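Side-chain contacts in Poly(A) RNA polymerase GLD2 (Rattus norvegicus, PDB 6LBK), which probably adds successive AMP units from ATP to the 3' ends of selected cytoplasmic mRNAs, and a single nucleotide to certain microRNAs, as a metal-dependent poly(A) polymerase: residues K209-H213 / H214-D218; I244-L248 / Q249-P253; T258-L262 / H263-H267; R365-N368 / S369-L373. The protein carries 1 engineered substitution. All blocks are in the same frame, centred on the assembly; numbering follows the deposited sequence.

Along the chain the four contacts follow in numerical order, and all are local turns or helix ends. Contact 1 ends helix 200-213, and contact 4 follows helix 344-363; their centres lie about 14 Å apart and they touch, His214 NE2 meeting Val370 O at 2.7 Å, so the C-terminal segment is tied to the end of helix 200-213. In the loop after that helix, the side chain of Asn217 lies about 11 Å from those of the probable metal-binding Asp109 and Asp111. Contacts 2 and 3, with centres about 17 Å apart, both pack against helix 182-194. They lie across the centre of the chain from contact 1, whose centre is about 28 and 32 Å from theirs.

Contact 1: residues K209-H213 / H214-D218; sequences KWASH and HEIND
His214 sets one edge of its imidazole over a face of the Trp210 indole, and the His213 ring in turn points its edge at a face of His214, which makes a three-ring aromatic cluster. CD2 of His214 lies 3.0 Å above the indole plane, nearer the rim than the centre; the two planes meet at 60° in an offset edge-to-face pair. On one face of His214, CD2 of His213 sits over the ring centre, 3.7 Å above the plane, with the rings 75° apart. CG of Trp210 stands anti to the backbone N (chi1 168°), which swings the indole along the chain toward His214 and Ile216. At the far end of the indole, CH2 reaches Ile216 CD1 at 3.9 Å. The ring nitrogens are used by partners beyond the turn: Trp210 NE1 bonds Ser357 OG on helix 344-363, and His214 NE2 bonds Val370 O. Replacing Trp210 by an alanine would probably leave the His214 edge without its aromatic face and Ser357 without its indole donor. Next to Trp210 in the helix, Ala211 CB packs against Ile216 CG1 at 3.8 Å. Ile216 N donates to Ala211 O at 3.1 Å, and Glu215 N to Ser212 O at 3.2 Å from above the carbonyl plane. With Glu215 at positive phi as the C-prime residue, these two bonds define the Schellman motif that terminates helix 200-213.

Contact 2: residues I244-L248 / Q249-P253; sequences ILPSL and QKIYP
Residues Ser247 to Tyr252 trace the start and the end of the short helix 248-251: the extended chain of Leu245 to Ser247 turns into one helical turn, and Tyr252 is the first residue to leave it. Ser247 is the N-cap. Two backbone bonds close the turn, Ile251 N to Ser247 O at 3.2 Å and Tyr252 N to Leu248 O at 2.9 Å. With OG anti to the backbone N (chi1 173°), the Ser247 hydroxyl is turned along the chain and accepts a weak bond from Lys250 N at 3.3 Å. The same hydroxyl is hydrogen-bonded to Arg308 O, so it serves the helix and the neighbouring loop together. The aliphatic part of Lys250 runs past this cap, with CB, CG and CD all close to Ser247 CB and OG, before the extended chain carries NZ to Glu309 O. Leu248 packs on Leu189 and Thr192 of helix 182-194, so the turn lies against that helix. Pro246 and Ile251 cross at about a right angle, and the isoleucine CG1 also lies beside Ser247 O. Over one face of the Tyr252 ring lies the branch methyl CG2 of Ile251, off-centre. The closest apolar meeting across the turn is between Pro246 CB and Ile251 CD1, 3.5 Å apart.

Contact 3: residues T258-L262 / H263-H267; sequences TSVQL and HLVHH
From Gln261 onward the backbone curls into two successive tight turns, closed by Leu264 N to Gln261 O at 2.8 Å and by Val265 N to Leu262 O at 3.0 Å. Both donors stand well above the carbonyl planes, consistent with tight i to i+3 turns. Val260, just before the curl, meets Val265 after it: CG1 of Val260, anti to the backbone N (chi1 179°), touches CG2 of Val265 at 3.7 Å. That same Val265 methyl also lies beside the carbonyl oxygens of Gln261 and Leu262. Gln261 bends at its second torsion and lays CG against CD2 of the His263 ring at 3.6 Å; the amide and the imidazole are nearly perpendicular, their planes 83° apart. The loop joins helix 253-256 to helix 268-271 and is held to helix 182-194: Arg185 NH2 bonds Val260 O, and Val265 packs on Arg185 and Phe188. Between the two segments the hydrogen bonds are backbone to backbone and the side chains meet through carbon, consistent with a surface turn held by main-chain bonding and apolar packing, with Arg185 adding a side-chain bond from helix 182-194.

Contact 4: residues R365-N368 / S369-L373; sequences RDLN and SVLPL
Leu373 turns back over Leu367, the two side chains crossing at about a right angle. Its CB lies near the Asn368 amide, 4.2 Å from ND2; CG comes next, at the same distance from Leu367 CD2. The branches then divide: CD1 meets Leu367 CD2 at 3.7 Å, whereas CD2 rests against CB, CG and CD2 of Leu367, 3.5 Å from CB. A second torsion of -63° folds the branch back, bringing both methyls of Leu373 onto Leu367. An alanine in place of Leu373 would probably open a gap beside Leu367 and Leu59 of helix 51-63, which it also touches. The turn that carries these residues begins as an Asx turn, where Asp366 OD1 accepts from Asn368 N at 2.8 Å and is also bonded to Gln55 NE2. Ser369 N then bonds Asp366 O, and Leu371 N bonds Leu367 O nearly in line with the carbonyl. Leu367 itself reaches Leu52, Val206 and Leu287, which places this segment, following helix 344-363, against helices 51-63, 200-213 and 283-297. Asn368 OD1 bridges forward to Leu373 N at 3.2 Å; that donor stands 54° above the amide plane, and its bond is close to straight at 164°.

Contact 1: residues K209-H213 / H214-D218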
# COMPACT_ATOMS: atom_id res chain seq x y z
N LYS A 209 6.89 1.61 -8.35
CA LYS A 209 7.85 2.51 -8.99
C LYS A 209 7.32 2.98 -10.33
O LYS A 209 7.46 4.16 -10.69
CB LYS A 209 9.22 1.84 -9.16
CG LYS A 209 9.96 1.50 -7.84
CD LYS A 209 10.20 2.76 -7.01
CE LYS A 209 10.94 2.47 -5.71
NZ LYS A 209 11.00 3.68 -4.82
N TRP A 210 6.69 2.08 -11.08
CA TRP A 210 6.15 2.43 -12.38
C TRP A 210 5.09 3.51 -12.26
O TRP A 210 5.17 4.55 -12.93
CB TRP A 210 5.57 1.17 -13.04
CG TRP A 210 4.78 1.49 -14.20
CD1 TRP A 210 5.25 1.78 -15.46
CD2 TRP A 210 3.37 1.60 -14.26
NE1 TRP A 210 4.19 2.05 -16.30
CE2 TRP A 210 3.03 1.95 -15.59
CE3 TRP A 210 2.34 1.43 -13.31
CZ2 TRP A 210 1.71 2.14 -15.99
CZ3 TRP A 210 1.03 1.61 -13.71
CH2 TRP A 210 0.73 1.96 -15.05
N ALA A 211 4.08 3.28 -11.41
CA ALA A 211 3.03 4.27 -11.22
C ALA A 211 3.59 5.60 -10.71
O ALA A 211 3.16 6.67 -11.16
CB ALA A 211 1.97 3.74 -10.26
N SER A 212 4.55 5.55 -9.79
CA SER A 212 5.14 6.80 -9.30
C SER A 212 5.90 7.52 -10.40
O SER A 212 5.93 8.75 -10.45
CB SER A 212 6.04 6.53 -8.09
OG SER A 212 6.94 7.61 -7.91
N HIS A 213 6.60 6.76 -11.25
CA HIS A 213 7.37 7.42 -12.28
C HIS A 213 6.46 8.18 -13.23
O HIS A 213 6.81 9.28 -13.66
CB HIS A 213 8.22 6.42 -13.06
CG HIS A 213 8.83 6.99 -14.30
ND1 HIS A 213 9.85 7.92 -14.27
CD2 HIS A 213 8.53 6.81 -15.61
CE1 HIS A 213 10.16 8.27 -15.50
NE2 HIS A 213 9.38 7.61 -16.33
N HIS A 214 5.27 7.64 -13.49
CA HIS A 214 4.36 8.25 -14.45
C HIS A 214 3.39 9.22 -13.80
O HIS A 214 2.37 9.56 -14.42
CB HIS A 214 3.58 7.18 -15.22
CG HIS A 214 4.45 6.33 -16.09
ND1 HIS A 214 4.97 6.77 -17.29
CD2 HIS A 214 4.91 5.06 -15.93
CE1 HIS A 214 5.71 5.82 -17.82
NE2 HIS A 214 5.68 4.77 -17.02
N GLU A 215 3.67 9.66 -12.57
CA GLU A 215 2.91 10.73 -11.91
C GLU A 215 1.44 10.35 -11.77
O GLU A 215 0.57 11.21 -11.86
CB GLU A 215 3.05 12.06 -12.66
CG GLU A 215 3.61 13.22 -11.84
CD GLU A 215 3.09 13.28 -10.40
OE1 GLU A 215 1.86 13.22 -10.19
OE2 GLU A 215 3.93 13.34 -9.47
N ILE A 216 1.15 9.06 -11.55
CA ILE A 216 -0.20 8.59 -11.28
C ILE A 216 -0.31 7.91 -9.93
O ILE A 216 -1.33 7.30 -9.63
CB ILE A 216 -0.71 7.64 -12.38
CG1 ILE A 216 0.04 6.30 -12.31
CG2 ILE A 216 -0.52 8.28 -13.74
CD1 ILE A 216 -0.25 5.36 -13.50
N ASN A 217 0.70 8.06 -9.08
CA ASN A 217 0.67 7.38 -7.79
C ASN A 217 0.68 8.42 -6.68
O ASN A 217 1.60 8.45 -5.85
CB ASN A 217 1.88 6.43 -7.68
CG ASN A 217 1.88 5.62 -6.38
OD1 ASN A 217 0.85 5.52 -5.71
ND2 ASN A 217 3.04 5.08 -6.01
N ASP A 218 -0.32 9.31 -6.67
CA ASP A 218 -0.39 10.29 -5.58
C ASP A 218 -1.85 10.73 -5.41
O ASP A 218 -2.31 11.70 -6.02
CB ASP A 218 0.53 11.46 -5.87
CG ASP A 218 1.03 12.15 -4.59
OD1 ASP A 218 0.33 13.06 -4.07
OD2 ASP A 218 2.12 11.76 -4.12

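Contact 2: residues I244-L248 / Q249-P253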
# COMPACT_ATOMS: atom_id res chain seq x y z
N ILE A 244 -2.83 -17.03 -8.61
CA ILE A 244 -1.62 -16.93 -7.80
C ILE A 244 -1.88 -16.59 -6.33
O ILE A 244 -1.06 -16.93 -5.46
CB ILE A 244 -0.68 -15.88 -8.44
CG1 ILE A 244 -0.00 -16.42 -9.68
CG2 ILE A 244 0.34 -15.31 -7.46
CD1 ILE A 244 0.86 -15.38 -10.36
N LEU A 245 -3.04 -16.00 -6.01
CA LEU A 245 -3.36 -15.70 -4.61
C LEU A 245 -4.82 -16.07 -4.36
O LEU A 245 -5.69 -15.82 -5.21
CB LEU A 245 -3.12 -14.22 -4.25
CG LEU A 245 -1.65 -13.76 -4.11
CD1 LEU A 245 -1.54 -12.29 -3.70
CD2 LEU A 245 -0.83 -14.67 -3.16
N PRO A 246 -5.11 -16.67 -3.20
CA PRO A 246 -6.50 -16.96 -2.85
C PRO A 246 -7.10 -15.76 -2.17
O PRO A 246 -6.57 -14.65 -2.32
CB PRO A 246 -6.37 -18.14 -1.90
CG PRO A 246 -5.11 -17.83 -1.16
CD PRO A 246 -4.19 -17.15 -2.16
N SER A 247 -8.20 -15.95 -1.45
CA SER A 247 -8.69 -14.93 -0.53
C SER A 247 -8.30 -15.32 0.89
O SER A 247 -8.72 -16.37 1.38
CB SER A 247 -10.20 -14.75 -0.62
OG SER A 247 -10.65 -13.87 0.40
N LEU A 248 -7.47 -14.49 1.54
CA LEU A 248 -7.06 -14.80 2.91
C LEU A 248 -8.23 -14.69 3.88
O LEU A 248 -8.35 -15.50 4.81
CB LEU A 248 -5.91 -13.89 3.35
CG LEU A 248 -4.51 -14.09 2.79
CD1 LEU A 248 -3.61 -12.95 3.20
CD2 LEU A 248 -3.92 -15.43 3.22
N GLN A 249 -9.12 -13.71 3.69
CA GLN A 249 -10.21 -13.47 4.64
C GLN A 249 -11.32 -14.51 4.53
O GLN A 249 -12.04 -14.75 5.50
CB GLN A 249 -10.77 -12.07 4.43
CG GLN A 249 -9.85 -10.98 4.91
CD GLN A 249 -10.31 -9.62 4.49
OE1 GLN A 249 -10.15 -9.21 3.34
NE2 GLN A 249 -10.92 -8.90 5.42
N LYS A 250 -11.51 -15.09 3.34
CA LYS A 250 -12.46 -16.19 3.20
C LYS A 250 -11.91 -17.50 3.77
O LYS A 250 -12.66 -18.24 4.42
CB LYS A 250 -12.85 -16.35 1.73
CG LYS A 250 -13.72 -15.22 1.21
CD LYS A 250 -14.04 -15.45 -0.26
CE LYS A 250 -15.20 -14.59 -0.71
NZ LYS A 250 -15.47 -14.81 -2.17
N ILE A 251 -10.62 -17.80 3.55
CA ILE A 251 -10.08 -19.09 3.95
C ILE A 251 -9.71 -19.10 5.44
O ILE A 251 -9.85 -20.13 6.11
CB ILE A 251 -8.88 -19.48 3.07
CG1 ILE A 251 -9.30 -19.62 1.60
CG2 ILE A 251 -8.23 -20.78 3.55
CD1 ILE A 251 -8.15 -19.82 0.64
N TYR A 252 -9.19 -17.99 5.97
CA TYR A 252 -8.80 -17.89 7.38
C TYR A 252 -9.38 -16.63 8.02
O TYR A 252 -8.63 -15.73 8.41
CB TYR A 252 -7.27 -17.88 7.56
CG TYR A 252 -6.47 -18.83 6.69
CD1 TYR A 252 -6.04 -18.44 5.42
CD2 TYR A 252 -6.09 -20.09 7.15
CE1 TYR A 252 -5.30 -19.29 4.61
CE2 TYR A 252 -5.34 -20.94 6.34
CZ TYR A 252 -4.95 -20.53 5.07
OH TYR A 252 -4.21 -21.35 4.24
N PRO A 253 -10.71 -16.53 8.18
CA PRO A 253 -11.28 -15.31 8.80
C PRO A 253 -10.87 -15.15 10.25
O PRO A 253 -10.85 -14.02 10.75
CB PRO A 253 -12.80 -15.51 8.66
CG PRO A 253 -13.01 -16.81 7.92
CD PRO A 253 -11.74 -17.59 8.05

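Contact 3: residues T258-L262 / H263-H267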
# COMPACT_ATOMS: atom_id res chain seq x y z
N THR A 258 -12.39 -8.90 12.71
CA THR A 258 -12.43 -7.60 13.36
C THR A 258 -12.45 -7.67 14.88
O THR A 258 -12.36 -6.62 15.53
CB THR A 258 -13.65 -6.79 12.90
OG1 THR A 258 -14.85 -7.46 13.29
CG2 THR A 258 -13.64 -6.63 11.41
N SER A 259 -12.59 -8.86 15.47
CA SER A 259 -12.51 -9.01 16.91
C SER A 259 -11.09 -9.22 17.42
O SER A 259 -10.87 -9.15 18.64
CB SER A 259 -13.41 -10.16 17.38
OG SER A 259 -12.95 -11.40 16.86
N VAL A 260 -10.12 -9.48 16.54
CA VAL A 260 -8.74 -9.67 16.96
C VAL A 260 -8.21 -8.41 17.61
O VAL A 260 -8.34 -7.30 17.07
CB VAL A 260 -7.85 -10.09 15.78
CG1 VAL A 260 -6.42 -10.26 16.25
CG2 VAL A 260 -8.37 -11.38 15.15
N GLN A 261 -7.62 -8.56 18.79
CA GLN A 261 -7.07 -7.41 19.49
C GLN A 261 -5.94 -6.81 18.68
O GLN A 261 -5.07 -7.53 18.18
CB GLN A 261 -6.56 -7.82 20.87
CG GLN A 261 -6.84 -6.80 21.92
CD GLN A 261 -8.27 -6.86 22.39
OE1 GLN A 261 -9.13 -7.41 21.70
NE2 GLN A 261 -8.53 -6.33 23.59
N LEU A 262 -5.93 -5.48 18.59
CA LEU A 262 -5.03 -4.81 17.67
C LEU A 262 -3.58 -5.22 17.93
O LEU A 262 -2.84 -5.55 17.00
CB LEU A 262 -5.19 -3.29 17.79
CG LEU A 262 -6.52 -2.64 17.40
CD1 LEU A 262 -6.47 -1.13 17.62
CD2 LEU A 262 -6.93 -2.95 15.98
N HIS A 263 -3.19 -5.28 19.21
CA HIS A 263 -1.79 -5.54 19.53
C HIS A 263 -1.39 -6.97 19.22
O HIS A 263 -0.20 -7.30 19.33
CB HIS A 263 -1.50 -5.20 20.99
CG HIS A 263 -2.12 -6.15 21.97
ND1 HIS A 263 -1.42 -7.20 22.51
CD2 HIS A 263 -3.36 -6.20 22.50
CE1 HIS A 263 -2.20 -7.86 23.34
NE2 HIS A 263 -3.38 -7.28 23.36
N LEU A 264 -2.34 -7.85 18.89
CA LEU A 264 -2.03 -9.20 18.45
C LEU A 264 -2.31 -9.45 16.96
O LEU A 264 -2.07 -10.56 16.49
CB LEU A 264 -2.80 -10.22 19.31
CG LEU A 264 -2.46 -10.29 20.82
CD1 LEU A 264 -3.62 -10.84 21.65
CD2 LEU A 264 -1.19 -11.11 21.11
N VAL A 265 -2.77 -8.44 16.20
CA VAL A 265 -3.14 -8.70 14.80
C VAL A 265 -1.94 -9.22 14.02
O VAL A 265 -2.09 -10.05 13.10
CB VAL A 265 -3.75 -7.44 14.15
CG1 VAL A 265 -3.89 -7.64 12.68
CG2 VAL A 265 -5.11 -7.16 14.74
N HIS A 266 -0.73 -8.80 14.40
CA HIS A 266 0.49 -9.21 13.71
C HIS A 266 0.81 -10.70 13.84
O HIS A 266 1.70 -11.19 13.14
CB HIS A 266 1.67 -8.39 14.23
CG HIS A 266 2.07 -8.72 15.64
ND1 HIS A 266 3.10 -9.58 15.93
CD2 HIS A 266 1.56 -8.31 16.82
CE1 HIS A 266 3.22 -9.68 17.24
NE2 HIS A 266 2.30 -8.93 17.81
N HIS A 267 0.08 -11.44 14.70
CA HIS A 267 0.25 -12.88 14.74
C HIS A 267 -0.29 -13.55 13.48
O HIS A 267 0.09 -14.70 13.22
CB HIS A 267 -0.45 -13.49 15.96
CG HIS A 267 0.29 -13.26 17.25
ND1 HIS A 267 1.48 -12.58 17.32
CD2 HIS A 267 0.00 -13.65 18.51
CE1 HIS A 267 1.89 -12.54 18.57
NE2 HIS A 267 1.01 -13.19 19.32

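Contact 4: residues R365-N368 / S369-L373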
# COMPACT_ATOMS: atom_id res chain seq x y z
N ARG A 365 10.37 -5.92 -24.56
CA ARG A 365 10.31 -6.53 -23.23
C ARG A 365 11.53 -6.20 -22.37
O ARG A 365 12.27 -7.10 -21.95
CB ARG A 365 10.09 -8.04 -23.34
CG ARG A 365 8.66 -8.29 -23.71
CD ARG A 365 8.17 -9.71 -23.56
NE ARG A 365 6.88 -9.80 -24.24
CZ ARG A 365 6.12 -10.89 -24.29
NH1 ARG A 365 6.52 -12.00 -23.67
NH2 ARG A 365 4.96 -10.86 -24.94
N ASP A 366 11.81 -4.91 -22.24
CA ASP A 366 12.82 -4.34 -21.35
C ASP A 366 12.10 -3.43 -20.37
O ASP A 366 11.20 -2.68 -20.76
CB ASP A 366 13.87 -3.57 -22.19
CG ASP A 366 15.08 -3.11 -21.37
OD1 ASP A 366 14.90 -2.73 -20.19
OD2 ASP A 366 16.20 -3.12 -21.92
N LEU A 367 12.46 -3.54 -19.07
CA LEU A 367 11.84 -2.68 -18.05
C LEU A 367 12.12 -1.21 -18.32
O LEU A 367 11.38 -0.36 -17.82
CB LEU A 367 12.31 -3.07 -16.65
CG LEU A 367 11.53 -2.46 -15.48
CD1 LEU A 367 10.12 -2.97 -15.45
CD2 LEU A 367 12.19 -2.80 -14.20
N ASN A 368 13.17 -0.90 -19.08
CA ASN A 368 13.48 0.47 -19.46
C ASN A 368 12.41 1.09 -20.36
O ASN A 368 12.40 2.32 -20.53
CB ASN A 368 14.84 0.54 -20.17
CG ASN A 368 15.97 0.91 -19.23
OD1 ASN A 368 16.03 2.03 -18.73
ND2 ASN A 368 16.90 -0.03 -19.03
N SER A 369 11.57 0.28 -21.01
CA SER A 369 10.54 0.84 -21.88
C SER A 369 9.43 1.56 -21.10
O SER A 369 8.79 2.47 -21.63
CB SER A 369 9.93 -0.26 -22.75
OG SER A 369 10.93 -0.81 -23.60
N VAL A 370 9.19 1.15 -19.85
CA VAL A 370 8.13 1.73 -19.04
C VAL A 370 8.64 2.42 -17.79
O VAL A 370 7.90 3.22 -17.19
CB VAL A 370 7.08 0.66 -18.67
CG1 VAL A 370 6.53 0.03 -19.96
CG2 VAL A 370 7.68 -0.40 -17.74
N LEU A 371 9.89 2.18 -17.39
CA LEU A 371 10.52 2.70 -16.19
C LEU A 371 12.02 2.80 -16.42
O LEU A 371 12.70 1.76 -16.53
CB LEU A 371 10.21 1.77 -15.01
CG LEU A 371 10.42 2.03 -13.52
CD1 LEU A 371 10.09 0.76 -12.78
CD2 LEU A 371 11.83 2.47 -13.15
N PRO A 372 12.59 4.00 -16.51
CA PRO A 372 14.05 4.11 -16.60
C PRO A 372 14.70 3.51 -15.36
O PRO A 372 14.50 4.00 -14.24
CB PRO A 372 14.29 5.62 -16.70
CG PRO A 372 12.99 6.27 -16.28
CD PRO A 372 11.92 5.30 -16.69
N LEU A 373 15.49 2.45 -15.56
CA LEU A 373 16.12 1.76 -14.43
C LEU A 373 17.20 2.60 -13.76
O LEU A 373 17.59 2.27 -12.63
CB LEU A 373 16.71 0.42 -14.88
CG LEU A 373 15.82 -0.83 -14.83
CD1 LEU A 373 15.39 -1.15 -13.40
CD2 LEU A 373 14.62 -0.64 -15.72